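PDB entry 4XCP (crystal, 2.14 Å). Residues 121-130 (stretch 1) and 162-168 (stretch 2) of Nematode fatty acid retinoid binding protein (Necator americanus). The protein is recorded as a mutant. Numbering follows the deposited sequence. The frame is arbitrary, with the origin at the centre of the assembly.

Stretch 1 121-130: TKDDLKASVK
Stretch 2 (162-168) KAAKFAG

Two helices, 122-130 and 162-167, pack with their N-to-C directions 144° apart, closer to antiparallel than parallel, and their axes approach to 8.7 Å. The register is set where Lys 126 CA lies 4.3 Å from Ala 167 CA. Both helices keep phi/psi near -64/-41, with Ala 167 easing to -61/-22 before Gly 168 turns to 91/-48; there a CB would jam against the preceding carbonyl O, so the turn calls for glycine.

Backbone bonds stay within each helix, for example Lys 130 N to Lys 126 O (2.9 Å) and Ala 167 N to Ala 163 O (3.0 Å). Thr 121 (chi1 p) caps the first helix: its OG1 accepts from Asp 124 N (3.2 Å), while Thr 121 N donates to Asp 124 OD2 (3.0 Å). Ser 128 OG (chi1 p) returns to Leu 125 O (2.7 Å). A long salt bridge joins Lys 126 NZ to Asp 123 OD1 (3.9 Å).

No hydrogen bond crosses the interface, which buries 405 Å² and rests on apolar contact. Phe 166 (chi1 t, chi2 78°) is the knob, set among Lys 122, Leu 125, Lys 126 and Val 129. Lys 126 (m, t, t, chi4 98°) sets CG over one ring face, 4.2 Å from the Phe 166 centroid in a CH-pi contact; its NZ, 6.0 Å from that centroid, adds at most weak cation-pi attraction. Leu 125 (m, t) brings CB to 4.0 Å from Phe 166 CZ, and the extended Lys 122 (all t) brings CE to 3.9 Å from Phe 166 CE1.

Val 129 (t) points toward the second helix: CG2 meets Phe 166 CD2 at 3.8 Å, and CG1 meets Ala 163 CB at 3.9 Å. Ala 167 CB fits against Lys 126 O (3.8 Å) and Lys 130 CB (4.0 Å).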

# COMPACT_ATOMS: atom_id res chain seq x y z
N THR A 121 4.92 -14.41 4.53
CA THR A 121 4.44 -15.66 3.95
C THR A 121 3.07 -15.35 3.35
O THR A 121 2.52 -14.27 3.61
CB THR A 121 4.30 -16.76 5.03
OG1 THR A 121 3.40 -16.32 6.04
CG2 THR A 121 5.65 -17.18 5.66
N LYS A 122 2.50 -16.29 2.57
CA LYS A 122 1.16 -16.10 1.99
C LYS A 122 0.10 -16.00 3.12
O LYS A 122 -0.81 -15.19 2.99
CB LYS A 122 0.82 -17.19 0.96
CG LYS A 122 -0.35 -16.79 0.06
CD LYS A 122 -0.52 -17.70 -1.14
CE LYS A 122 -1.72 -17.29 -1.95
NZ LYS A 122 -1.83 -18.09 -3.21
N ASP A 123 0.28 -16.76 4.23
CA ASP A 123 -0.60 -16.73 5.41
C ASP A 123 -0.54 -15.37 6.14
O ASP A 123 -1.56 -14.93 6.65
CB ASP A 123 -0.29 -17.88 6.38
CG ASP A 123 -0.85 -19.23 5.96
OD1 ASP A 123 -1.55 -19.30 4.91
OD2 ASP A 123 -0.60 -20.23 6.68
N ASP A 124 0.64 -14.72 6.15
CA ASP A 124 0.84 -13.37 6.72
C ASP A 124 0.08 -12.35 5.88
O ASP A 124 -0.53 -11.44 6.43
CB ASP A 124 2.32 -12.98 6.71
CG ASP A 124 3.21 -13.71 7.69
OD1 ASP A 124 2.69 -14.18 8.73
OD2 ASP A 124 4.44 -13.78 7.44
N LEU A 125 0.13 -12.49 4.55
CA LEU A 125 -0.57 -11.59 3.66
C LEU A 125 -2.08 -11.77 3.80
O LEU A 125 -2.80 -10.78 3.89
CB LEU A 125 -0.12 -11.75 2.21
CG LEU A 125 1.36 -11.42 1.91
CD1 LEU A 125 1.74 -11.91 0.54
CD2 LEU A 125 1.64 -9.93 2.01
N LYS A 126 -2.54 -13.04 3.90
CA LYS A 126 -3.95 -13.37 4.08
C LYS A 126 -4.45 -12.75 5.38
O LYS A 126 -5.56 -12.19 5.41
CB LYS A 126 -4.15 -14.90 4.12
CG LYS A 126 -4.00 -15.62 2.78
CD LYS A 126 -4.38 -17.09 2.94
CE LYS A 126 -4.38 -17.84 1.63
NZ LYS A 126 -3.12 -18.60 1.42
N ALA A 127 -3.63 -12.82 6.44
CA ALA A 127 -3.95 -12.25 7.75
C ALA A 127 -4.06 -10.72 7.67
O ALA A 127 -5.01 -10.18 8.23
CB ALA A 127 -2.90 -12.65 8.79
N SER A 128 -3.16 -10.04 6.89
CA SER A 128 -3.26 -8.58 6.74
C SER A 128 -4.53 -8.15 5.98
O SER A 128 -5.17 -7.19 6.39
CB SER A 128 -2.01 -7.96 6.11
OG SER A 128 -1.83 -8.37 4.77
N VAL A 129 -4.90 -8.88 4.92
CA VAL A 129 -6.09 -8.59 4.11
C VAL A 129 -7.36 -8.83 4.94
O VAL A 129 -8.31 -8.04 4.86
CB VAL A 129 -6.09 -9.37 2.77
CG1 VAL A 129 -7.41 -9.19 2.00
CG2 VAL A 129 -4.91 -8.95 1.90
N LYS A 130 -7.37 -9.93 5.70
CA LYS A 130 -8.47 -10.30 6.58
C LYS A 130 -8.79 -9.16 7.56
O LYS A 130 -9.96 -8.79 7.69
CB LYS A 130 -8.16 -11.62 7.32
CG LYS A 130 -9.38 -12.28 7.97
CD LYS A 130 -8.99 -13.59 8.66
CE LYS A 130 -10.11 -14.19 9.48
NZ LYS A 130 -11.23 -14.69 8.65
N LYS A 162 -13.59 -10.44 -3.58
CA LYS A 162 -12.21 -10.71 -4.00
C LYS A 162 -11.25 -10.75 -2.80
O LYS A 162 -10.44 -11.67 -2.71
CB LYS A 162 -11.75 -9.71 -5.07
CG LYS A 162 -10.57 -10.20 -5.89
CD LYS A 162 -10.22 -9.22 -7.02
CE LYS A 162 -9.03 -9.68 -7.83
NZ LYS A 162 -9.35 -10.83 -8.72
N ALA A 163 -11.36 -9.78 -1.88
CA ALA A 163 -10.51 -9.74 -0.68
C ALA A 163 -10.80 -10.95 0.23
O ALA A 163 -9.86 -11.56 0.75
CB ALA A 163 -10.71 -8.44 0.09
N ALA A 164 -12.10 -11.31 0.40
CA ALA A 164 -12.52 -12.44 1.23
C ALA A 164 -12.02 -13.76 0.67
O ALA A 164 -11.53 -14.59 1.43
CB ALA A 164 -14.04 -12.46 1.38
N LYS A 165 -12.08 -13.95 -0.67
CA LYS A 165 -11.58 -15.14 -1.37
C LYS A 165 -10.08 -15.32 -1.08
O LYS A 165 -9.67 -16.42 -0.71
CB LYS A 165 -11.79 -15.00 -2.89
CG LYS A 165 -12.95 -15.82 -3.45
CD LYS A 165 -13.25 -15.48 -4.91
CE LYS A 165 -14.29 -14.39 -5.07
NZ LYS A 165 -14.30 -13.81 -6.44
N PHE A 166 -9.27 -14.25 -1.21
CA PHE A 166 -7.84 -14.31 -0.91
C PHE A 166 -7.57 -14.63 0.56
O PHE A 166 -6.75 -15.50 0.85
CB PHE A 166 -7.12 -13.01 -1.31
CG PHE A 166 -5.66 -13.02 -0.95
CD1 PHE A 166 -4.74 -13.72 -1.73
CD2 PHE A 166 -5.20 -12.38 0.19
CE1 PHE A 166 -3.38 -13.76 -1.38
CE2 PHE A 166 -3.84 -12.43 0.54
CZ PHE A 166 -2.95 -13.12 -0.24
N ALA A 167 -8.21 -13.90 1.48
CA ALA A 167 -8.02 -14.05 2.93
C ALA A 167 -8.39 -15.46 3.43
O ALA A 167 -7.90 -15.89 4.47
CB ALA A 167 -8.81 -12.98 3.66
N GLY A 168 -9.23 -16.16 2.67
CA GLY A 168 -9.67 -17.51 2.97
C GLY A 168 -10.95 -17.51 3.77
O GLY A 168 -11.90 -18.22 3.42